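Local coordinates for TetR family transcription regulator (Marinobacter aquaeolei, PDB 3PAS), which probably binds DNA at regulatory sites as a helix-turn-helix transcription factor of the TetR family, at residues A12-T17 against F60-D65; E20-G25 against L102-E107. All blocks are in the same frame, centred on the assembly; numbering follows the deposited sequence.

Interaction 1: A12-T17 against F60-D65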
ATOM      1  N   ALA B  12      11.427 -27.445   0.836  1.00 24.00           N
ATOM      2  CA  ALA B  12      12.721 -26.809   0.887  1.00 24.34           C
ATOM      3  C   ALA B  12      12.847 -25.856  -0.288  1.00 24.77           C
ATOM      4  O   ALA B  12      13.283 -24.691  -0.108  1.00 23.62           O
ATOM      5  CB  ALA B  12      13.881 -27.817   0.927  1.00 22.83           C
ATOM      6  N   PHE B  13      12.430 -26.309  -1.477  1.00 23.72           N
ATOM      7  CA  PHE B  13      12.484 -25.439  -2.661  1.00 21.61           C
ATOM      8  C   PHE B  13      11.488 -24.294  -2.656  1.00 21.37           C
ATOM      9  O   PHE B  13      11.834 -23.190  -3.077  1.00 21.27           O
ATOM     10  CB  PHE B  13      12.338 -26.246  -3.957  1.00 25.22           C
ATOM     11  CG  PHE B  13      13.483 -27.195  -4.225  1.00 21.77           C
ATOM     12  CD1 PHE B  13      14.783 -26.732  -4.399  1.00 19.44           C
ATOM     13  CD2 PHE B  13      13.250 -28.556  -4.292  1.00 26.07           C
ATOM     14  CE1 PHE B  13      15.824 -27.600  -4.637  1.00 19.88           C
ATOM     15  CE2 PHE B  13      14.292 -29.428  -4.555  1.00 22.12           C
ATOM     16  CZ  PHE B  13      15.591 -28.951  -4.725  1.00 19.44           C
ATOM     17  N   LEU B  14      10.253 -24.561  -2.210  1.00 21.25           N
ATOM     18  CA  LEU B  14       9.233 -23.575  -2.150  1.00 23.08           C
ATOM     19  C   LEU B  14       9.618 -22.462  -1.151  1.00 22.83           C
ATOM     20  O   LEU B  14       9.539 -21.298  -1.472  1.00 21.96           O
ATOM     21  CB  LEU B  14       7.888 -24.214  -1.773  1.00 22.90           C
ATOM     22  CG  LEU B  14       7.334 -25.194  -2.802  1.00 27.30           C
ATOM     23  CD1 LEU B  14       6.331 -26.152  -2.173  1.00 27.06           C
ATOM     24  CD2 LEU B  14       6.786 -24.418  -4.009  1.00 21.75           C
ATOM     25  N   GLU B  15      10.097 -22.851   0.027  1.00 22.49           N
ATOM     26  CA  GLU B  15      10.563 -21.897   1.034  1.00 23.78           C
ATOM     27  C   GLU B  15      11.792 -21.100   0.558  1.00 22.98           C
ATOM     28  O   GLU B  15      11.877 -19.902   0.769  1.00 23.80           O
ATOM     29  CB  GLU B  15      10.856 -22.654   2.340  1.00 23.60           C
ATOM     30  CG  GLU B  15       9.606 -23.036   3.123  1.00 23.90           C
ATOM     31  CD  GLU B  15       8.860 -21.822   3.732  1.00 27.95           C
ATOM     32  OE1 GLU B  15       9.443 -20.708   3.866  1.00 34.24           O
ATOM     33  OE2 GLU B  15       7.673 -21.964   4.067  1.00 29.48           O
ATOM     34  N   ALA B  16      12.727 -21.749  -0.115  1.00 21.24           N
ATOM     35  CA  ALA B  16      13.911 -21.055  -0.643  1.00 21.54           C
ATOM     36  C   ALA B  16      13.487 -20.023  -1.698  1.00 18.44           C
ATOM     37  O   ALA B  16      14.076 -18.939  -1.792  1.00 24.19           O
ATOM     38  CB  ALA B  16      14.897 -22.068  -1.247  1.00 18.16           C
ATOM     39  N   THR B  17      12.459 -20.356  -2.480  1.00 20.45           N
ATOM     40  CA  THR B  17      11.917 -19.449  -3.497  1.00 19.27           C
ATOM     41  C   THR B  17      11.293 -18.234  -2.786  1.00 20.81           C
ATOM     42  O   THR B  17      11.577 -17.108  -3.147  1.00 22.07           O
ATOM     43  CB  THR B  17      10.886 -20.121  -4.379  1.00 22.05           C
ATOM     44  OG1 THR B  17      11.473 -21.221  -5.077  1.00 20.20           O
ATOM     45  CG2 THR B  17      10.350 -19.159  -5.441  1.00 19.77           C
ATOM     46  N   PHE B  60       3.788 -19.553  -5.418  1.00 25.92           N
ATOM     47  CA  PHE B  60       2.663 -18.651  -5.212  1.00 25.94           C
ATOM     48  C   PHE B  60       1.480 -19.432  -4.598  1.00 27.91           C
ATOM     49  O   PHE B  60       0.858 -18.982  -3.613  1.00 24.04           O
ATOM     50  CB  PHE B  60       2.258 -17.952  -6.487  1.00 26.07           C
ATOM     51  CG  PHE B  60       1.117 -17.003  -6.302  1.00 26.22           C
ATOM     52  CD1 PHE B  60       1.310 -15.844  -5.645  1.00 19.94           C
ATOM     53  CD2 PHE B  60      -0.149 -17.341  -6.711  1.00 25.26           C
ATOM     54  CE1 PHE B  60       0.244 -14.944  -5.441  1.00 30.35           C
ATOM     55  CE2 PHE B  60      -1.199 -16.454  -6.534  1.00 33.49           C
ATOM     56  CZ  PHE B  60      -1.006 -15.286  -5.898  1.00 25.91           C
ATOM     57  N   TYR B  61       1.199 -20.610  -5.131  1.00 24.69           N
ATOM     58  CA  TYR B  61       0.126 -21.444  -4.574  1.00 26.72           C
ATOM     59  C   TYR B  61       0.389 -21.976  -3.193  1.00 27.38           C
ATOM     60  O   TYR B  61      -0.534 -22.094  -2.371  1.00 25.11           O
ATOM     61  CB  TYR B  61      -0.206 -22.604  -5.513  1.00 28.26           C
ATOM     62  CG  TYR B  61      -0.872 -22.184  -6.781  1.00 30.66           C
ATOM     63  CD1 TYR B  61      -1.842 -21.181  -6.784  1.00 35.78           C
ATOM     64  CD2 TYR B  61      -0.622 -22.845  -7.973  1.00 39.91           C
ATOM     65  CE1 TYR B  61      -2.489 -20.807  -7.951  1.00 43.99           C
ATOM     66  CE2 TYR B  61      -1.281 -22.476  -9.151  1.00 41.80           C
ATOM     67  CZ  TYR B  61      -2.218 -21.462  -9.124  1.00 39.63           C
ATOM     68  OH  TYR B  61      -2.874 -21.083 -10.268  1.00 46.82           O
ATOM     69  N   TYR B  62       1.638 -22.323  -2.920  1.00 25.07           N
ATOM     70  CA  TYR B  62       2.044 -22.721  -1.592  1.00 26.38           C
ATOM     71  C   TYR B  62       1.819 -21.568  -0.575  1.00 26.27           C
ATOM     72  O   TYR B  62       1.258 -21.768   0.527  1.00 26.04           O
ATOM     73  CB  TYR B  62       3.521 -23.104  -1.633  1.00 24.32           C
ATOM     74  CG  TYR B  62       4.190 -23.258  -0.298  1.00 20.87           C
ATOM     75  CD1 TYR B  62       4.005 -24.398   0.454  1.00 26.85           C
ATOM     76  CD2 TYR B  62       5.068 -22.287   0.192  1.00 20.24           C
ATOM     77  CE1 TYR B  62       4.653 -24.572   1.661  1.00 29.14           C
ATOM     78  CE2 TYR B  62       5.706 -22.462   1.389  1.00 24.38           C
ATOM     79  CZ  TYR B  62       5.489 -23.627   2.127  1.00 27.18           C
ATOM     80  OH  TYR B  62       6.113 -23.837   3.362  1.00 29.87           O
ATOM     81  N   VAL B  63       2.253 -20.371  -0.939  1.00 26.76           N
ATOM     82  CA  VAL B  63       2.128 -19.206  -0.059  1.00 25.11           C
ATOM     83  C   VAL B  63       0.614 -18.887   0.152  1.00 26.70           C
ATOM     84  O   VAL B  63       0.118 -18.796   1.279  1.00 25.21           O
ATOM     85  CB  VAL B  63       2.921 -18.017  -0.646  1.00 26.13           C
ATOM     86  CG1 VAL B  63       2.538 -16.736   0.041  1.00 30.90           C
ATOM     87  CG2 VAL B  63       4.482 -18.277  -0.579  1.00 21.02           C
ATOM     88  N   SER B  64      -0.112 -18.795  -0.952  1.00 24.88           N
ATOM     89  CA  SER B  64      -1.541 -18.511  -0.945  1.00 26.22           C
ATOM     90  C   SER B  64      -2.334 -19.584  -0.184  1.00 27.56           C
ATOM     91  O   SER B  64      -3.205 -19.265   0.638  1.00 27.29           O
ATOM     92  CB  SER B  64      -2.074 -18.372  -2.380  1.00 26.81           C
ATOM     93  OG  SER B  64      -1.387 -17.354  -3.086  1.00 26.71           O
ATOM     94  N   ASP B  65      -2.049 -20.847  -0.438  1.00 28.65           N
ATOM     95  CA  ASP B  65      -2.733 -21.926   0.291  1.00 28.50           C
ATOM     96  C   ASP B  65      -2.503 -21.914   1.791  1.00 29.14           C
ATOM     97  O   ASP B  65      -3.446 -22.091   2.571  1.00 28.77           O
ATOM     98  CB  ASP B  65      -2.378 -23.283  -0.269  1.00 27.99           C
ATOM     99  CG  ASP B  65      -2.891 -23.453  -1.695  1.00 31.39           C
ATOM    100  OD1 ASP B  65      -3.659 -22.568  -2.148  1.00 42.89           O
ATOM    101  OD2 ASP B  65      -2.504 -24.420  -2.347  1.00 38.48           O
TER
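Y62 OH donates a short hydrogen bond to E15 OE2, 2.5 Å away, across two helices of the TetR fold. Helix 5-24 opens the DNA-binding region. Helix 52-76 is the long one that follows the predicted helix-turn-helix and runs on toward the C-terminal part. The bond uses the anti lone pair of OE2, the one turned away from OE1. The carboxylate stands nearly upright to the phenol ring, with their planes 85° apart, and OE2 lies in the plane of the ring at its edge. E15 is bent at chi2 (-69°), which curls the carboxylate round to the phenol. Its other oxygen, OE1, forms a salt bridge with R99, so R99 and Y62 grip different oxygens of the carboxylate. The positive charge of R99 probably helps keep E15 ionised.

L14 packs on the same tyrosine. Its CB sits over one face of the ring, offset toward the rim, in a CH-pi contact 4.1 Å from the centroid. Its CD1 lies 3.9 Å from Y62 CD1. The Y62 ring is thus held by a hydrogen bond at its hydroxyl and by a leucine over one face. Y62 reaches across because its CG is anti to the backbone N (chi1 167°).

Within helix 5-24, T17 N and T17 OG1 both donate to F13 O and reach it from opposite faces of its plane, OG1 at 2.8 Å.

Interaction 2: E20-G25 against L102-E107; sequences EVADHG and LFRYHE. With ACT (acetate ion), chain M.
V21 meets the edge of the Y105 ring, where helix 5-24 of the DNA-binding region packs on helix 100-110 of the C-terminal part of this TetR fold. V21 CB lies near the ring plane, 3.7 Å from Y105 CE1. CG1 is 3.8 Å from Y105 CD1, so the valine lies along the CD1-CE1 edge. The backbones come close beside it, with the CA atoms of A22 and Y105 only 5.4 Å apart. The small A22 side chain permits this approach, and its CB touches R104 CG at 4.0 Å.

R104 carries the contact outward to solvent. With its CG anti to the backbone N (chi1 -176°) and bends at chi2 and chi3, its chain passes A22, and CD comes 3.6 Å from A22 O. NH1 makes a weak hydrogen bond to OXT of an acetate ion, probably taken up from the crystallisation liquor, and another weak one to Y160 OH.

In the next shell, the Y105 hydroxyl donates a hydrogen bond to L56 O on helix 52-76, which holds the far end of the ring. T59 and T17 also touch the Y105 side chain. Shortening Y105 to an alanine removes the ring and hydroxyl, which is likely to open a gap beside V21 and leave L56 O without this donor. V21 also touches F26, T29 and T108. The acetate methyl rests against F103, with CH3 3.7 Å from F103 CD2.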
ATOM      1  N   GLU B  20      14.309 -16.044  -1.366  1.00 22.10           N
ATOM      2  CA  GLU B  20      15.135 -15.394  -2.352  1.00 25.22           C
ATOM      3  C   GLU B  20      14.372 -14.304  -3.093  1.00 24.19           C
ATOM      4  O   GLU B  20      14.906 -13.197  -3.312  1.00 27.54           O
ATOM      5  CB  GLU B  20      15.740 -16.428  -3.297  1.00 23.95           C
ATOM      6  CG  GLU B  20      16.724 -17.331  -2.633  1.00 31.47           C
ATOM      7  CD  GLU B  20      17.976 -16.594  -2.165  1.00 37.98           C
ATOM      8  OE1 GLU B  20      18.646 -15.977  -3.017  1.00 40.26           O
ATOM      9  OE2 GLU B  20      18.278 -16.660  -0.949  1.00 39.12           O
ATOM     10  N   VAL B  21      13.130 -14.581  -3.469  1.00 23.76           N
ATOM     11  CA  VAL B  21      12.342 -13.577  -4.186  1.00 23.42           C
ATOM     12  C   VAL B  21      11.967 -12.433  -3.228  1.00 30.23           C
ATOM     13  O   VAL B  21      12.043 -11.233  -3.612  1.00 30.14           O
ATOM     14  CB  VAL B  21      11.117 -14.166  -4.860  1.00 20.09           C
ATOM     15  CG1 VAL B  21      10.203 -13.039  -5.411  1.00 20.49           C
ATOM     16  CG2 VAL B  21      11.545 -15.156  -5.979  1.00 23.83           C
ATOM     17  N   ALA B  22      11.575 -12.788  -1.996  1.00 27.93           N
ATOM     18  CA  ALA B  22      11.211 -11.749  -1.034  1.00 31.54           C
ATOM     19  C   ALA B  22      12.432 -10.851  -0.824  1.00 31.25           C
ATOM     20  O   ALA B  22      12.293  -9.650  -0.748  1.00 38.19           O
ATOM     21  CB  ALA B  22      10.682 -12.359   0.319  1.00 28.71           C
ATOM     22  N   ASP B  23      13.617 -11.418  -0.730  1.00 31.38           N
ATOM     23  CA  ASP B  23      14.821 -10.605  -0.530  1.00 36.33           C
ATOM     24  C   ASP B  23      15.365  -9.866  -1.750  1.00 38.82           C
ATOM     25  O   ASP B  23      15.817  -8.717  -1.616  1.00 39.79           O
ATOM     26  CB  ASP B  23      15.956 -11.447  -0.004  1.00 39.77           C
ATOM     27  CG  ASP B  23      15.762 -11.876   1.453  1.00 41.74           C
ATOM     28  OD1 ASP B  23      14.723 -11.556   2.079  1.00 52.60           O
ATOM     29  OD2 ASP B  23      16.679 -12.561   1.936  1.00 48.12           O
ATOM     30  N   HIS B  24      15.353 -10.513  -2.923  1.00 32.80           N
ATOM     31  CA  HIS B  24      16.060  -9.988  -4.104  1.00 32.34           C
ATOM     32  C   HIS B  24      15.186  -9.773  -5.354  1.00 28.16           C
ATOM     33  O   HIS B  24      15.660  -9.220  -6.338  1.00 30.63           O
ATOM     34  CB  HIS B  24      17.238 -10.922  -4.432  1.00 32.73           C
ATOM     35  CG  HIS B  24      18.153 -11.153  -3.270  1.00 44.44           C
ATOM     36  ND1 HIS B  24      18.092 -12.287  -2.485  1.00 45.07           N
ATOM     37  CD2 HIS B  24      19.129 -10.380  -2.737  1.00 45.45           C
ATOM     38  CE1 HIS B  24      19.009 -12.210  -1.537  1.00 47.94           C
ATOM     39  NE2 HIS B  24      19.639 -11.058  -1.657  1.00 49.46           N
ATOM     40  N   GLY B  25      13.921 -10.172  -5.309  1.00 27.27           N
ATOM     41  CA  GLY B  25      12.991  -9.996  -6.454  1.00 27.91           C
ATOM     42  C   GLY B  25      13.154 -11.142  -7.460  1.00 27.08           C
ATOM     43  O   GLY B  25      14.060 -12.004  -7.331  1.00 23.83           O
ATOM     44  N   LEU B 102       6.074 -14.423   3.443  1.00 21.54           N
ATOM     45  CA  LEU B 102       4.915 -14.981   2.740  1.00 21.39           C
ATOM     46  C   LEU B 102       4.079 -13.839   2.139  1.00 23.74           C
ATOM     47  O   LEU B 102       3.671 -13.882   0.979  1.00 19.75           O
ATOM     48  CB  LEU B 102       4.044 -15.786   3.701  1.00 21.82           C
ATOM     49  CG  LEU B 102       4.552 -17.087   4.315  1.00 24.45           C
ATOM     50  CD1 LEU B 102       3.417 -17.584   5.293  1.00 24.87           C
ATOM     51  CD2 LEU B 102       4.901 -18.175   3.196  1.00 21.41           C
ATOM     52  N   PHE B 103       3.789 -12.821   2.931  1.00 24.06           N
ATOM     53  CA  PHE B 103       3.091 -11.638   2.421  1.00 23.15           C
ATOM     54  C   PHE B 103       3.889 -10.951   1.288  1.00 23.73           C
ATOM     55  O   PHE B 103       3.310 -10.495   0.307  1.00 23.51           O
ATOM     56  CB  PHE B 103       2.932 -10.580   3.529  1.00 27.64           C
ATOM     57  CG  PHE B 103       1.803 -10.823   4.508  1.00 29.60           C
ATOM     58  CD1 PHE B 103       1.270 -12.081   4.723  1.00 28.70           C
ATOM     59  CD2 PHE B 103       1.311  -9.749   5.277  1.00 27.90           C
ATOM     60  CE1 PHE B 103       0.241 -12.283   5.661  1.00 33.35           C
ATOM     61  CE2 PHE B 103       0.292  -9.950   6.181  1.00 26.76           C
ATOM     62  CZ  PHE B 103      -0.236 -11.235   6.372  1.00 28.98           C
ATOM     63  N   ARG B 104       5.201 -10.824   1.458  1.00 22.81           N
ATOM     64  CA  ARG B 104       6.026 -10.146   0.432  1.00 26.19           C
ATOM     65  C   ARG B 104       6.042 -10.939  -0.887  1.00 25.55           C
ATOM     66  O   ARG B 104       5.892 -10.351  -1.971  1.00 25.66           O
ATOM     67  CB  ARG B 104       7.423  -9.937   0.961  1.00 27.77           C
ATOM     68  CG  ARG B 104       8.329  -9.180   0.047  1.00 39.94           C
ATOM     69  CD  ARG B 104       9.330  -8.385   0.868  1.00 53.21           C
ATOM     70  NE  ARG B 104       9.450  -7.064   0.279  1.00 67.75           N
ATOM     71  CZ  ARG B 104       8.497  -6.128   0.317  1.00 77.15           C
ATOM     72  NH1 ARG B 104       7.326  -6.349   0.924  1.00 80.97           N
ATOM     73  NH2 ARG B 104       8.715  -4.957  -0.267  1.00 78.89           N
ATOM     74  N   TYR B 105       6.200 -12.258  -0.784  1.00 23.44           N
ATOM     75  CA  TYR B 105       6.120 -13.129  -1.983  1.00 22.02           C
ATOM     76  C   TYR B 105       4.756 -12.945  -2.687  1.00 25.54           C
ATOM     77  O   TYR B 105       4.693 -12.704  -3.892  1.00 22.09           O
ATOM     78  CB  TYR B 105       6.406 -14.609  -1.691  1.00 23.26           C
ATOM     79  CG  TYR B 105       6.557 -15.373  -2.991  1.00 21.44           C
ATOM     80  CD1 TYR B 105       7.779 -15.430  -3.622  1.00 25.50           C
ATOM     81  CD2 TYR B 105       5.448 -15.863  -3.666  1.00 23.47           C
ATOM     82  CE1 TYR B 105       7.939 -16.099  -4.853  1.00 18.40           C
ATOM     83  CE2 TYR B 105       5.576 -16.506  -4.899  1.00 26.32           C
ATOM     84  CZ  TYR B 105       6.841 -16.617  -5.481  1.00 28.91           C
ATOM     85  OH  TYR B 105       7.017 -17.239  -6.693  1.00 23.51           O
ATOM     86  N   HIS B 106       3.664 -13.041  -1.933  1.00 21.01           N
ATOM     87  CA  HIS B 106       2.337 -12.817  -2.502  1.00 24.79           C
ATOM     88  C   HIS B 106       2.210 -11.445  -3.249  1.00 26.46           C
ATOM     89  O   HIS B 106       1.756 -11.374  -4.397  1.00 26.07           O
ATOM     90  CB  HIS B 106       1.262 -12.925  -1.397  1.00 24.00           C
ATOM     91  CG  HIS B 106      -0.124 -12.748  -1.925  1.00 28.64           C
ATOM     92  ND1 HIS B 106      -0.700 -11.502  -2.080  1.00 28.62           N
ATOM     93  CD2 HIS B 106      -1.002 -13.642  -2.432  1.00 25.68           C
ATOM     94  CE1 HIS B 106      -1.880 -11.642  -2.646  1.00 31.02           C
ATOM     95  NE2 HIS B 106      -2.098 -12.931  -2.847  1.00 31.16           N
ATOM     96  N   GLU B 107       2.629 -10.384  -2.573  1.00 28.34           N
ATOM     97  CA  GLU B 107       2.639  -9.015  -3.118  1.00 30.45           C
ATOM     98  C   GLU B 107       3.555  -8.899  -4.359  1.00 31.99           C
ATOM     99  O   GLU B 107       3.145  -8.376  -5.388  1.00 33.28           O
ATOM    100  CB  GLU B 107       3.120  -8.055  -2.022  1.00 28.72           C
ATOM    101  CG  GLU B 107       3.177  -6.532  -2.381  1.00 34.08           C
ATOM    102  CD  GLU B 107       1.802  -5.888  -2.464  1.00 37.71           C
ATOM    103  OE1 GLU B 107       0.784  -6.597  -2.252  1.00 35.31           O
ATOM    104  OE2 GLU B 107       1.745  -4.664  -2.771  1.00 37.96           O
TER
HETATM  105  C   ACT M 206       5.590  -7.011   4.749  1.00 66.00           C
HETATM  106  O   ACT M 206       6.233  -6.206   5.461  1.00 66.34           O
HETATM  107  OXT ACT M 206       6.189  -7.416   3.733  1.00 65.77           O
HETATM  108  CH3 ACT M 206       4.194  -7.446   5.082  1.00 63.99           C

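How the interactions relate
Both interactions use helix 5-24, at successive places along it. Interaction 1 joins it to helix 52-76, and interaction 2 joins it to helix 100-110. Their centres are about 10 Å apart, and both are partly buried. Interaction 1 combines a buried leucine with a hydrogen bond to a carboxylate. Interaction 2 has no polar bond between its segments and runs from a buried valine and tyrosine to an exposed arginine. The two partner helices also pack on each other: V63 CG1 lies 3.2 Å from L102 O, and the F60 ring meets that of H106. The three helices therefore form one packed unit linking the DNA-binding and C-terminal parts.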